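Local coordinates for glycoside hydrolase family protein (PDB 6Q2F), which probably hydrolyses alpha-L-rhamnosides, releasing terminal L-rhamnose, at residues V154-T159 against V440-Y445; V167-S172 against D422-W427; P757-Y762 against D867-L872; T882-D887 against E918-V923; N1100-D1105 against K1112-A1117. All coordinates share one frame; numbering follows the deposited sequence.

In the fold
Five contacts are spread widely over the fold. Contacts 1 and 2 touch, their centres about 11 Å apart: Ser156 OG of contact 1 bonds Ala171 O of contact 2, and Arg442 NH1 bonds Leu170 O only weakly. Contacts 3 and 4 form a second pair, centres about 15 Å apart, with helix 868-874 followed in the chain by strand 881-884 and Arg759 packing on Thr882. About 65 Å separates the centres of contacts 1 and 4. Contact 5 stands apart, about 48 Å from contact 4 between centres, in the galactose-binding-like region. None includes the sodium ligands Asp503, Ser504, Glu583, Glu586 and Glu644.

Contact 1 (V154-T159 against V440-Y445); sequences VWSETT and VLRLGY
Six backbone hydrogen bonds join strands 154-159 and 440-445 as an antiparallel ladder, two each at the hydrogen-bonded pairs Val154-Gly444, Ser156-Arg442 and Thr158-Val440. The straightest runs from Gly444 N to Val154 O, 2.8 Å long with 177° at the hydrogen, although the donor stands above the carbonyl plane. At the middle pair both donors lie in the plane of the carbonyl they meet. A water extends this polar network on the face bearing Ser156 and Thr158: it donates to Val440 O at 3.0 Å and to Ser156 OG, and is also hydrogen-bonded to Thr158 OG1. Ser156 OG has a further partner in Ala171 O, while the extended side chain of Arg442, CG anti to the backbone N, carries its guanidinium away to a salt bridge with Glu208. On the other face, Trp155 CB rests against Leu443 CD2 at 3.7 Å and Leu441 CD1 at 3.8 Å. Trp155 and Leu441 run alongside each other, and Glu157 CG lies 3.9 Å from Leu441 CD1; the Glu157 carboxylate forms a salt bridge with Arg439. Strand 151-160 is an outermost strand of its four-stranded sheet, and strand 206-217 continues the sheet beyond 436-447. The chemistry thus divides: one face is largely apolar round Leu441, with Trp155 beside it and charged Glu157 at its margin; the other has hydroxyls bridged by water and a buried arginine answered by Glu208.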
# COMPACT_ATOMS: atom_id res chain seq x y z
N VAL A 154 14.52 -25.55 5.99
CA VAL A 154 14.11 -26.92 5.68
C VAL A 154 14.85 -27.84 6.64
O VAL A 154 15.83 -27.45 7.28
CB VAL A 154 14.40 -27.35 4.22
CG1 VAL A 154 13.45 -26.64 3.23
CG2 VAL A 154 15.84 -27.04 3.88
N TRP A 155 14.39 -29.09 6.73
CA TRP A 155 14.98 -29.97 7.74
C TRP A 155 14.72 -31.42 7.40
O TRP A 155 13.74 -31.75 6.72
CB TRP A 155 14.43 -29.67 9.14
CG TRP A 155 12.94 -29.76 9.20
CD1 TRP A 155 12.20 -30.85 9.52
CD2 TRP A 155 12.01 -28.71 8.92
NE1 TRP A 155 10.86 -30.55 9.45
CE2 TRP A 155 10.72 -29.23 9.09
CE3 TRP A 155 12.15 -27.37 8.54
CZ2 TRP A 155 9.56 -28.47 8.90
CZ3 TRP A 155 10.99 -26.60 8.34
CH2 TRP A 155 9.72 -27.17 8.52
N SER A 156 15.61 -32.28 7.90
CA SER A 156 15.38 -33.70 8.03
C SER A 156 15.44 -34.06 9.51
O SER A 156 16.03 -33.34 10.31
CB SER A 156 16.41 -34.53 7.26
OG SER A 156 17.64 -34.54 7.96
N GLU A 157 14.80 -35.16 9.85
CA GLU A 157 14.70 -35.66 11.20
C GLU A 157 15.12 -37.10 11.37
O GLU A 157 14.86 -37.93 10.56
CB GLU A 157 13.28 -35.65 11.60
CG GLU A 157 12.81 -34.40 12.25
CD GLU A 157 11.52 -34.65 12.97
OE1 GLU A 157 11.31 -35.80 13.42
OE2 GLU A 157 10.73 -33.69 13.09
N THR A 158 15.76 -37.38 12.48
CA THR A 158 16.20 -38.74 12.74
C THR A 158 16.02 -39.04 14.22
O THR A 158 15.95 -38.13 15.05
CB THR A 158 17.67 -38.94 12.30
OG1 THR A 158 17.84 -38.46 10.96
CG2 THR A 158 18.06 -40.40 12.33
N THR A 159 15.90 -40.32 14.54
CA THR A 159 15.79 -40.78 15.92
C THR A 159 17.00 -41.62 16.28
O THR A 159 17.56 -42.33 15.44
CB THR A 159 14.51 -41.57 16.15
OG1 THR A 159 14.44 -42.63 15.19
CG2 THR A 159 13.29 -40.68 15.99
N VAL A 440 17.24 -36.08 16.39
CA VAL A 440 18.26 -35.28 15.79
C VAL A 440 17.65 -34.54 14.62
O VAL A 440 17.11 -35.12 13.73
CB VAL A 440 19.42 -36.13 15.33
CG1 VAL A 440 20.54 -35.27 14.81
CG2 VAL A 440 19.89 -37.00 16.46
N LEU A 441 17.80 -33.24 14.67
CA LEU A 441 17.27 -32.36 13.68
C LEU A 441 18.36 -31.74 12.86
O LEU A 441 19.23 -31.10 13.38
CB LEU A 441 16.50 -31.29 14.42
CG LEU A 441 15.57 -30.35 13.72
CD1 LEU A 441 14.84 -31.09 12.65
CD2 LEU A 441 14.59 -29.83 14.72
N ARG A 442 18.29 -31.95 11.57
CA ARG A 442 19.25 -31.37 10.70
C ARG A 442 18.54 -30.25 9.98
O ARG A 442 17.66 -30.46 9.19
CB ARG A 442 19.84 -32.37 9.71
CG ARG A 442 20.86 -31.74 8.81
CD ARG A 442 21.58 -32.75 7.96
NE ARG A 442 22.45 -32.14 6.99
CZ ARG A 442 23.08 -32.80 6.05
NH1 ARG A 442 22.93 -34.10 5.94
NH2 ARG A 442 23.85 -32.16 5.20
N LEU A 443 18.96 -29.04 10.28
CA LEU A 443 18.39 -27.85 9.69
C LEU A 443 19.24 -27.42 8.51
O LEU A 443 20.47 -27.44 8.58
CB LEU A 443 18.30 -26.72 10.71
CG LEU A 443 17.52 -27.08 11.98
CD1 LEU A 443 17.57 -25.90 12.94
CD2 LEU A 443 16.10 -27.44 11.61
N GLY A 444 18.58 -27.02 7.43
CA GLY A 444 19.27 -26.42 6.31
C GLY A 444 18.41 -25.32 5.74
O GLY A 444 17.38 -24.97 6.32
N TYR A 445 18.82 -24.76 4.61
CA TYR A 445 17.95 -23.85 3.89
C TYR A 445 17.99 -24.18 2.40
O TYR A 445 18.90 -24.86 1.90
CB TYR A 445 18.32 -22.37 4.12
CG TYR A 445 19.62 -21.92 3.49
CD1 TYR A 445 19.68 -21.57 2.14
CD2 TYR A 445 20.78 -21.81 4.26
CE1 TYR A 445 20.88 -21.15 1.56
CE2 TYR A 445 21.97 -21.38 3.70
CZ TYR A 445 22.02 -21.06 2.35
OH TYR A 445 23.21 -20.64 1.79
O HOH W 1 18.26 -35.50 11.01

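Contact 2 (V167-S172 against D422-W427); sequences VGRLAS and DGTLDW
Leu170 and Arg169 bury the most surface where two loops, 167-172 and 422-427, pass each other, followed by Gly423 and Leu425. Leu170 makes the polar link through its backbone: its N donates to Gly423 O at 2.7 Å, in the carbonyl plane but bent to 137° at the hydrogen. Its side chain crosses that of Leu425 obliquely, the methyls Leu170 CD1 and Leu425 CD2 meeting at 4.2 Å. Leu170 also packs on Val440 and Val211, so the loop closes over the sheet of strands 206-217 and 436-447. Arg169 covers the other loop with its aliphatic stem. Arg169 CG, anti to the carbonyl carbon, lies 3.9 Å from Thr424 CG2, and the bend at chi3 (-63°) takes the chain past Asp422. The charged ends remain apart, with Arg169 NH1 and Asp422 OD1 at 4.3 Å, beyond a salt bridge. Gly423 has a phi of 95°, at which a beta carbon would be pressed into the preceding carbonyl O. On the Gly168 side, Thr424 CA approaches Gly168 O at 3.3 Å in a CA-H...O contact. The chemistry is therefore that of two irregular loops joined through backbone and aliphatic carbon, where opposite charges would probably contribute only a modest, longer-range attraction.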
# COMPACT_ATOMS: atom_id res chain seq x y z
N VAL A 167 25.40 -43.95 13.60
CA VAL A 167 26.03 -44.67 12.50
C VAL A 167 25.39 -44.22 11.20
O VAL A 167 24.17 -44.04 11.11
CB VAL A 167 25.89 -46.20 12.66
CG1 VAL A 167 26.61 -46.92 11.53
CG2 VAL A 167 26.42 -46.65 14.02
N GLY A 168 26.23 -44.03 10.19
CA GLY A 168 25.75 -43.63 8.89
C GLY A 168 25.61 -42.12 8.76
O GLY A 168 26.22 -41.32 9.47
N ARG A 169 24.76 -41.74 7.82
CA ARG A 169 24.65 -40.35 7.42
C ARG A 169 23.32 -39.75 7.85
O ARG A 169 22.27 -40.39 7.72
CB ARG A 169 24.81 -40.22 5.90
CG ARG A 169 26.22 -40.52 5.42
CD ARG A 169 26.35 -40.06 3.99
NE ARG A 169 25.47 -40.76 3.06
CZ ARG A 169 25.78 -41.91 2.47
NH1 ARG A 169 26.96 -42.48 2.71
NH2 ARG A 169 24.92 -42.48 1.65
N LEU A 170 23.38 -38.53 8.36
CA LEU A 170 22.18 -37.73 8.53
C LEU A 170 21.60 -37.40 7.16
O LEU A 170 22.27 -36.77 6.34
CB LEU A 170 22.49 -36.44 9.29
CG LEU A 170 22.39 -36.46 10.81
CD1 LEU A 170 22.63 -35.06 11.35
CD2 LEU A 170 21.04 -36.99 11.24
N ALA A 171 20.37 -37.84 6.92
CA ALA A 171 19.66 -37.50 5.69
C ALA A 171 19.73 -36.00 5.42
O ALA A 171 19.49 -35.19 6.31
CB ALA A 171 18.19 -37.94 5.79
N SER A 172 20.11 -35.66 4.20
CA SER A 172 20.16 -34.27 3.78
C SER A 172 18.76 -33.65 3.82
O SER A 172 17.78 -34.30 3.45
CB SER A 172 20.74 -34.18 2.37
OG SER A 172 22.09 -34.61 2.32
N ASP A 422 30.88 -35.71 4.68
CA ASP A 422 30.43 -37.04 4.27
C ASP A 422 28.94 -37.24 4.50
O ASP A 422 28.34 -38.11 3.86
CB ASP A 422 31.21 -38.11 5.03
CG ASP A 422 30.85 -39.52 4.58
OD1 ASP A 422 30.01 -39.66 3.66
OD2 ASP A 422 31.41 -40.49 5.14
N GLY A 423 28.32 -36.44 5.38
CA GLY A 423 26.98 -36.69 5.86
C GLY A 423 26.93 -37.44 7.17
O GLY A 423 25.85 -37.53 7.77
N THR A 424 28.05 -37.97 7.63
CA THR A 424 28.11 -38.72 8.87
C THR A 424 28.12 -37.78 10.07
O THR A 424 28.55 -36.62 9.98
CB THR A 424 29.36 -39.60 8.89
OG1 THR A 424 30.51 -38.76 8.74
CG2 THR A 424 29.31 -40.63 7.75
N LEU A 425 27.65 -38.30 11.20
CA LEU A 425 27.59 -37.55 12.45
C LEU A 425 28.37 -38.31 13.50
O LEU A 425 28.05 -39.46 13.80
CB LEU A 425 26.14 -37.35 12.89
CG LEU A 425 25.88 -36.55 14.17
CD1 LEU A 425 26.09 -35.07 13.91
CD2 LEU A 425 24.48 -36.83 14.66
N ASP A 426 29.44 -37.72 14.02
CA ASP A 426 30.27 -38.38 15.01
C ASP A 426 29.80 -37.93 16.39
O ASP A 426 30.24 -36.93 16.89
CB ASP A 426 31.73 -38.03 14.68
CG ASP A 426 32.60 -37.79 15.89
OD1 ASP A 426 32.54 -38.54 16.87
OD2 ASP A 426 33.40 -36.84 15.83
N TRP A 427 28.92 -38.71 17.01
CA TRP A 427 28.33 -38.37 18.29
C TRP A 427 28.08 -39.60 19.14
O TRP A 427 27.59 -40.62 18.65
CB TRP A 427 27.02 -37.60 18.09
CG TRP A 427 26.38 -37.09 19.33
CD1 TRP A 427 26.99 -36.44 20.36
CD2 TRP A 427 24.99 -37.14 19.65
NE1 TRP A 427 26.06 -36.11 21.32
CE2 TRP A 427 24.82 -36.53 20.90
CE3 TRP A 427 23.86 -37.66 19.00
CZ2 TRP A 427 23.58 -36.41 21.52
CZ3 TRP A 427 22.63 -37.55 19.61
CH2 TRP A 427 22.50 -36.94 20.86

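Contact 3 (P757-Y762 against D867-L872); sequences PVRYAY and DIESAL
This helix-to-loop contact lies at the capped N-terminus of helix 868-874, where the N-cap Asp867 accepts from Ser870 N, beside a mixed alpha/beta sheet; loop 757-762 leads into strand 762-765, and helix and loop both pack on Val734 of the adjacent strand 734-737. Glu869 carries the contact: its OE2 accepts two backbone N-H groups, Val758 N at 2.7 Å on the anti lone pair and Arg759 N at 2.8 Å on the syn lone pair. Glu869 OE1 turns its own syn lone pair to Arg759 NE, 2.9 Å away and near the guanidinium plane, completing a salt bridge. Three bonds thus fix the rotation of the carboxylate, which stands nearly perpendicular to the Tyr760 ring at its edge. An alanine in place of Glu869 would remove all three acceptor bonds and would probably leave this turn of the loop less firmly attached to the helix. A water donates both to Tyr760 OH, which is also hydrogen-bonded to Val877 O, and to Glu869 O. Nearby, Pro757 CB touches Ile868 CG2 at 3.9 Å. Leu872 meets Tyr760 in a CH-pi contact, its CD1 3.5 Å from the ring centroid and only 7° off the normal.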
# COMPACT_ATOMS: atom_id res chain seq x y z
N PRO A 757 -9.14 9.86 16.35
CA PRO A 757 -9.92 11.09 16.52
C PRO A 757 -10.48 11.57 15.18
O PRO A 757 -10.04 11.17 14.10
CB PRO A 757 -8.90 12.07 17.08
CG PRO A 757 -7.57 11.57 16.55
CD PRO A 757 -7.68 10.07 16.51
N VAL A 758 -11.49 12.43 15.26
CA VAL A 758 -12.09 13.05 14.09
C VAL A 758 -11.78 14.55 14.02
O VAL A 758 -11.38 15.06 12.98
CB VAL A 758 -13.61 12.80 14.05
CG1 VAL A 758 -14.25 13.60 12.92
CG2 VAL A 758 -13.89 11.31 13.89
N ARG A 759 -11.97 15.25 15.13
CA ARG A 759 -11.78 16.69 15.21
C ARG A 759 -10.34 17.07 15.52
O ARG A 759 -10.03 18.27 15.61
CB ARG A 759 -12.74 17.27 16.26
CG ARG A 759 -14.21 16.86 15.99
CD ARG A 759 -15.17 17.41 17.06
NE ARG A 759 -14.76 17.05 18.41
CZ ARG A 759 -15.08 17.72 19.50
NH1 ARG A 759 -15.83 18.81 19.42
NH2 ARG A 759 -14.65 17.31 20.69
N TYR A 760 -9.46 16.08 15.66
CA TYR A 760 -8.04 16.25 15.84
C TYR A 760 -7.30 15.39 14.82
O TYR A 760 -7.76 14.30 14.48
CB TYR A 760 -7.59 15.81 17.26
CG TYR A 760 -8.38 16.40 18.41
CD1 TYR A 760 -9.66 15.96 18.70
CD2 TYR A 760 -7.82 17.38 19.23
CE1 TYR A 760 -10.38 16.49 19.77
CE2 TYR A 760 -8.51 17.90 20.30
CZ TYR A 760 -9.80 17.46 20.55
OH TYR A 760 -10.50 18.00 21.61
N ALA A 761 -6.16 15.87 14.34
CA ALA A 761 -5.38 15.06 13.41
C ALA A 761 -4.50 14.08 14.18
O ALA A 761 -4.22 14.25 15.37
CB ALA A 761 -4.52 15.93 12.50
N TYR A 762 -4.06 13.03 13.48
CA TYR A 762 -3.25 12.01 14.12
C TYR A 762 -2.24 11.44 13.13
O TYR A 762 -2.42 11.50 11.91
CB TYR A 762 -4.10 10.87 14.70
CG TYR A 762 -4.83 10.02 13.68
CD1 TYR A 762 -6.03 10.46 13.11
CD2 TYR A 762 -4.36 8.76 13.33
CE1 TYR A 762 -6.72 9.68 12.19
CE2 TYR A 762 -5.04 7.98 12.43
CZ TYR A 762 -6.21 8.44 11.84
OH TYR A 762 -6.89 7.64 10.95
N ASP A 867 -11.47 6.18 24.44
CA ASP A 867 -12.27 7.27 23.88
C ASP A 867 -11.34 8.47 23.74
O ASP A 867 -11.17 9.25 24.68
CB ASP A 867 -13.47 7.57 24.80
CG ASP A 867 -14.42 8.60 24.20
OD1 ASP A 867 -13.96 9.43 23.39
OD2 ASP A 867 -15.61 8.57 24.55
N ILE A 868 -10.75 8.64 22.55
CA ILE A 868 -9.64 9.58 22.43
C ILE A 868 -10.12 11.02 22.57
O ILE A 868 -9.45 11.85 23.17
CB ILE A 868 -8.88 9.35 21.10
CG1 ILE A 868 -7.73 10.34 20.96
CG2 ILE A 868 -9.82 9.48 19.89
CD1 ILE A 868 -6.73 10.29 22.08
N GLU A 869 -11.29 11.33 22.02
CA GLU A 869 -11.72 12.72 22.07
C GLU A 869 -12.22 13.11 23.46
O GLU A 869 -12.08 14.27 23.87
CB GLU A 869 -12.79 12.97 21.01
CG GLU A 869 -12.26 12.74 19.60
CD GLU A 869 -12.86 13.70 18.60
OE1 GLU A 869 -13.77 14.44 18.99
OE2 GLU A 869 -12.39 13.73 17.44
N SER A 870 -12.77 12.16 24.20
CA SER A 870 -13.17 12.47 25.56
C SER A 870 -11.94 12.60 26.47
O SER A 870 -11.96 13.37 27.43
CB SER A 870 -14.14 11.41 26.07
OG SER A 870 -14.15 11.38 27.48
N ALA A 871 -10.85 11.90 26.14
CA ALA A 871 -9.64 12.09 26.92
C ALA A 871 -8.99 13.43 26.58
O ALA A 871 -8.51 14.14 27.47
CB ALA A 871 -8.67 10.94 26.67
N LEU A 872 -8.98 13.80 25.29
CA LEU A 872 -8.46 15.11 24.92
C LEU A 872 -9.27 16.23 25.57
O LEU A 872 -8.72 17.26 25.98
CB LEU A 872 -8.46 15.25 23.40
CG LEU A 872 -7.41 14.38 22.69
CD1 LEU A 872 -7.66 14.29 21.18
CD2 LEU A 872 -6.03 14.95 23.00
O HOH W 2 -12.69 16.51 22.37

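Contact 4 (T882-D887 against E918-V923)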
# COMPACT_ATOMS: atom_id res chain seq x y z
N THR A 882 -13.56 21.56 13.62
CA THR A 882 -14.90 21.00 13.71
C THR A 882 -15.85 21.96 13.01
O THR A 882 -15.45 23.04 12.57
CB THR A 882 -15.33 20.78 15.16
OG1 THR A 882 -16.51 19.96 15.16
CG2 THR A 882 -15.64 22.11 15.82
N PHE A 883 -17.11 21.56 12.89
CA PHE A 883 -18.04 22.33 12.08
C PHE A 883 -19.48 22.01 12.45
O PHE A 883 -19.80 20.89 12.85
CB PHE A 883 -17.83 22.06 10.58
CG PHE A 883 -17.99 20.62 10.20
CD1 PHE A 883 -19.23 20.10 9.86
CD2 PHE A 883 -16.89 19.77 10.17
CE1 PHE A 883 -19.38 18.78 9.50
CE2 PHE A 883 -17.03 18.43 9.82
CZ PHE A 883 -18.28 17.94 9.48
N THR A 884 -20.34 23.02 12.31
CA THR A 884 -21.78 22.87 12.47
C THR A 884 -22.47 23.25 11.17
O THR A 884 -21.88 23.89 10.29
CB THR A 884 -22.32 23.73 13.61
OG1 THR A 884 -22.17 25.12 13.29
CG2 THR A 884 -21.54 23.46 14.90
N GLY A 885 -23.74 22.88 11.06
CA GLY A 885 -24.59 23.26 9.94
C GLY A 885 -24.68 22.27 8.80
O GLY A 885 -25.29 22.59 7.78
N ALA A 886 -24.10 21.08 8.94
CA ALA A 886 -24.23 20.03 7.95
C ALA A 886 -25.08 18.91 8.51
O ALA A 886 -25.25 18.78 9.72
CB ALA A 886 -22.85 19.46 7.54
N ASP A 887 -25.58 18.07 7.61
CA ASP A 887 -26.34 16.89 8.00
C ASP A 887 -25.47 15.93 8.81
O ASP A 887 -24.24 16.03 8.83
CB ASP A 887 -26.91 16.17 6.78
CG ASP A 887 -28.01 16.96 6.10
OD1 ASP A 887 -29.02 17.25 6.78
OD2 ASP A 887 -27.85 17.29 4.90
N GLU A 918 -20.63 26.26 9.47
CA GLU A 918 -19.79 27.17 10.25
C GLU A 918 -18.58 26.36 10.69
O GLU A 918 -18.72 25.37 11.41
CB GLU A 918 -20.54 27.75 11.45
CG GLU A 918 -21.63 28.77 11.08
CD GLU A 918 -21.58 30.03 11.93
OE1 GLU A 918 -21.66 29.94 13.18
OE2 GLU A 918 -21.45 31.13 11.35
N ALA A 919 -17.41 26.76 10.21
CA ALA A 919 -16.18 26.00 10.42
C ALA A 919 -15.40 26.61 11.57
O ALA A 919 -15.20 27.83 11.61
CB ALA A 919 -15.32 25.98 9.15
N HIS A 920 -14.97 25.76 12.52
CA HIS A 920 -14.27 26.17 13.74
C HIS A 920 -12.83 25.71 13.66
O HIS A 920 -12.57 24.51 13.56
CB HIS A 920 -14.91 25.58 14.99
CG HIS A 920 -16.31 26.06 15.25
ND1 HIS A 920 -16.67 26.70 16.42
CD2 HIS A 920 -17.43 26.01 14.49
CE1 HIS A 920 -17.94 27.03 16.36
NE2 HIS A 920 -18.43 26.61 15.21
N PHE A 921 -11.89 26.66 13.71
CA PHE A 921 -10.47 26.35 13.65
C PHE A 921 -9.82 26.78 14.96
O PHE A 921 -10.14 27.86 15.49
CB PHE A 921 -9.80 27.06 12.47
CG PHE A 921 -10.46 26.80 11.15
CD1 PHE A 921 -11.56 27.53 10.77
CD2 PHE A 921 -9.99 25.81 10.30
CE1 PHE A 921 -12.17 27.30 9.55
CE2 PHE A 921 -10.59 25.57 9.09
CZ PHE A 921 -11.69 26.31 8.71
N ARG A 922 -8.94 25.93 15.48
CA ARG A 922 -8.20 26.23 16.71
C ARG A 922 -7.04 27.16 16.36
O ARG A 922 -5.87 26.78 16.33
CB ARG A 922 -7.72 24.96 17.38
CG ARG A 922 -7.08 25.18 18.76
CD ARG A 922 -6.55 23.84 19.32
NE ARG A 922 -5.51 23.26 18.47
CZ ARG A 922 -5.27 21.96 18.35
NH1 ARG A 922 -6.01 21.07 19.01
NH2 ARG A 922 -4.29 21.54 17.56
N VAL A 923 -7.39 28.41 16.04
CA VAL A 923 -6.39 29.41 15.69
C VAL A 923 -6.99 30.77 15.99
O VAL A 923 -8.21 30.95 16.02
CB VAL A 923 -5.93 29.32 14.21
CG1 VAL A 923 -7.11 29.56 13.28
CG2 VAL A 923 -4.82 30.34 13.90
O HOH W 3 -21.20 27.09 14.84
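Thr882 and His920 lie side by side and point the same way from an antiparallel strand pair, as do Thr884 and Glu918 one hydrogen-bonded pair further along. All four side chains occupy one face of the sheet. The strands, 881-884 and 915-921, belong to a large antiparallel sheet in which 915-921 also pairs with 949-956. Thr882 CG2, in the crowded position between backbone N and carbonyl carbon, touches His920 CB at 3.6 Å, while Thr884 OG1, similarly placed, lies 3.6 Å from Glu918 CB. A water bridges His920, Thr884 and, weakly, Glu918: it lies in the plane of the His920 ring at its edge, 2.8 Å from NE2, is hydrogen-bonded to Thr884 OG1 at 2.7 Å, and donates to Glu918 OE1. The other ring nitrogen, His920 ND1, bonds Glu949, so the imidazole is held at both nitrogens and its rotation is well defined. On the reverse face stand Phe883 and Ala919, a non-hydrogen-bonded pair; the phenyl ring leads off toward Ile917 and Ile892. Four backbone bonds lie beneath these side chains, the one from His920 N to Thr882 O being 2.8 Å long and in the carbonyl plane. Beyond Thr884 the chain leaves the strand at Gly885, whose positive phi would jam a beta carbon against the preceding carbonyl. With Glu949 bonded to ND1 and Glu918 reached through the water, protonated His920 would probably be favoured.

Contact 5 (N1100-D1105 against K1112-A1117); sequences NRLIGD and KITWTA
The guanidinium of Arg1101 carries Ile1113 CG1 over one face, 3.8 Å above the plane and offset toward the rim. Over one face of the Trp1115 ring lies Ala1117 N, also toward the rim. Arg1101 NH2 forms a salt bridge with Asp1105 OD1, four residues on, at 3.0 Å, though the hydrogen bonds are weak and bent. The Asp1105 carboxylate turns its other oxygen to Thr1114: OD2 takes Thr1114 N at 2.7 Å on its syn lone pair and Thr1114 OG1 at 2.8 Å from above the carboxylate plane. A weak bond from Ile1113 N to OD1 adds to this grip. An alanine at Asp1105 would remove these acceptors and would probably loosen 1112-1114 from the helix while leaving Arg1101 without its carboxylate partner. Leu1102 CD2 packs on Thr1114 OG1 at 3.6 Å and on Thr1116 CG2. Helix 1099-1105 is thereby joined to the short, weakly bonded strand about 1115-1116, which pairs in parallel with strand 690-691 and packs on Pro690.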
# COMPACT_ATOMS: atom_id res chain seq x y z
N ASN A 1100 -16.24 7.87 -26.62
CA ASN A 1100 -17.29 7.89 -27.63
C ASN A 1100 -16.75 7.50 -29.00
O ASN A 1100 -17.41 6.77 -29.74
CB ASN A 1100 -17.94 9.28 -27.68
CG ASN A 1100 -18.85 9.56 -26.48
OD1 ASN A 1100 -19.03 8.72 -25.60
ND2 ASN A 1100 -19.44 10.76 -26.45
N ARG A 1101 -15.55 7.97 -29.35
CA ARG A 1101 -14.94 7.57 -30.62
C ARG A 1101 -14.54 6.10 -30.61
O ARG A 1101 -14.50 5.46 -31.67
CB ARG A 1101 -13.71 8.43 -30.91
CG ARG A 1101 -13.16 8.25 -32.32
CD ARG A 1101 -14.24 8.62 -33.36
NE ARG A 1101 -14.88 7.44 -33.95
CZ ARG A 1101 -15.74 7.49 -34.96
NH1 ARG A 1101 -16.08 8.64 -35.50
NH2 ARG A 1101 -16.26 6.36 -35.44
N LEU A 1102 -14.22 5.56 -29.43
CA LEU A 1102 -13.98 4.13 -29.31
C LEU A 1102 -15.27 3.36 -29.56
O LEU A 1102 -15.28 2.39 -30.33
CB LEU A 1102 -13.42 3.80 -27.92
CG LEU A 1102 -11.98 4.19 -27.60
CD1 LEU A 1102 -11.73 4.07 -26.11
CD2 LEU A 1102 -11.02 3.27 -28.37
N ILE A 1103 -16.36 3.77 -28.92
CA ILE A 1103 -17.65 3.15 -29.20
C ILE A 1103 -18.01 3.33 -30.66
O ILE A 1103 -18.44 2.38 -31.33
CB ILE A 1103 -18.72 3.72 -28.26
CG1 ILE A 1103 -18.35 3.38 -26.82
CG2 ILE A 1103 -20.09 3.20 -28.67
CD1 ILE A 1103 -19.14 4.15 -25.79
N GLY A 1104 -17.82 4.53 -31.20
CA GLY A 1104 -18.15 4.78 -32.59
C GLY A 1104 -17.42 3.86 -33.54
O GLY A 1104 -17.94 3.53 -34.61
N ASP A 1105 -16.23 3.40 -33.16
CA ASP A 1105 -15.45 2.52 -34.04
C ASP A 1105 -15.94 1.09 -34.02
O ASP A 1105 -15.55 0.31 -34.89
CB ASP A 1105 -13.97 2.57 -33.66
CG ASP A 1105 -13.24 3.72 -34.31
OD1 ASP A 1105 -13.91 4.57 -34.94
OD2 ASP A 1105 -12.00 3.78 -34.19
N LYS A 1112 -12.57 3.48 -39.04
CA LYS A 1112 -11.98 3.42 -37.71
C LYS A 1112 -10.95 4.52 -37.51
O LYS A 1112 -9.96 4.60 -38.24
CB LYS A 1112 -11.36 2.05 -37.48
CG LYS A 1112 -12.40 0.93 -37.55
CD LYS A 1112 -12.57 0.29 -36.18
CE LYS A 1112 -11.30 -0.41 -35.74
NZ LYS A 1112 -11.30 -0.74 -34.28
N ILE A 1113 -11.19 5.35 -36.51
CA ILE A 1113 -10.25 6.40 -36.12
C ILE A 1113 -9.22 5.87 -35.13
O ILE A 1113 -8.05 6.26 -35.19
CB ILE A 1113 -11.02 7.61 -35.53
CG1 ILE A 1113 -11.97 8.22 -36.58
CG2 ILE A 1113 -10.07 8.66 -35.00
CD1 ILE A 1113 -11.30 8.63 -37.86
N THR A 1114 -9.63 4.99 -34.22
CA THR A 1114 -8.81 4.64 -33.08
C THR A 1114 -8.08 3.33 -33.29
O THR A 1114 -8.47 2.49 -34.11
CB THR A 1114 -9.64 4.53 -31.80
OG1 THR A 1114 -10.49 3.37 -31.89
CG2 THR A 1114 -10.47 5.78 -31.58
N TRP A 1115 -7.00 3.17 -32.52
CA TRP A 1115 -6.29 1.91 -32.34
C TRP A 1115 -6.02 1.72 -30.85
O TRP A 1115 -5.55 2.64 -30.18
CB TRP A 1115 -4.98 1.90 -33.11
CG TRP A 1115 -4.26 0.57 -33.04
CD1 TRP A 1115 -4.27 -0.41 -33.99
CD2 TRP A 1115 -3.44 0.08 -31.96
NE1 TRP A 1115 -3.51 -1.48 -33.57
CE2 TRP A 1115 -2.99 -1.20 -32.34
CE3 TRP A 1115 -3.05 0.61 -30.72
CZ2 TRP A 1115 -2.16 -1.97 -31.51
CZ3 TRP A 1115 -2.23 -0.16 -29.90
CH2 TRP A 1115 -1.79 -1.44 -30.31
N THR A 1116 -6.36 0.53 -30.34
CA THR A 1116 -5.96 0.08 -29.02
C THR A 1116 -5.49 -1.36 -29.15
O THR A 1116 -5.85 -2.05 -30.11
CB THR A 1116 -7.09 0.15 -27.98
OG1 THR A 1116 -8.14 -0.76 -28.36
CG2 THR A 1116 -7.66 1.57 -27.86
N ALA A 1117 -4.73 -1.82 -28.15
CA ALA A 1117 -4.18 -3.18 -28.19
C ALA A 1117 -5.28 -4.23 -28.11
O ALA A 1117 -5.32 -5.16 -28.92
CB ALA A 1117 -3.18 -3.37 -27.05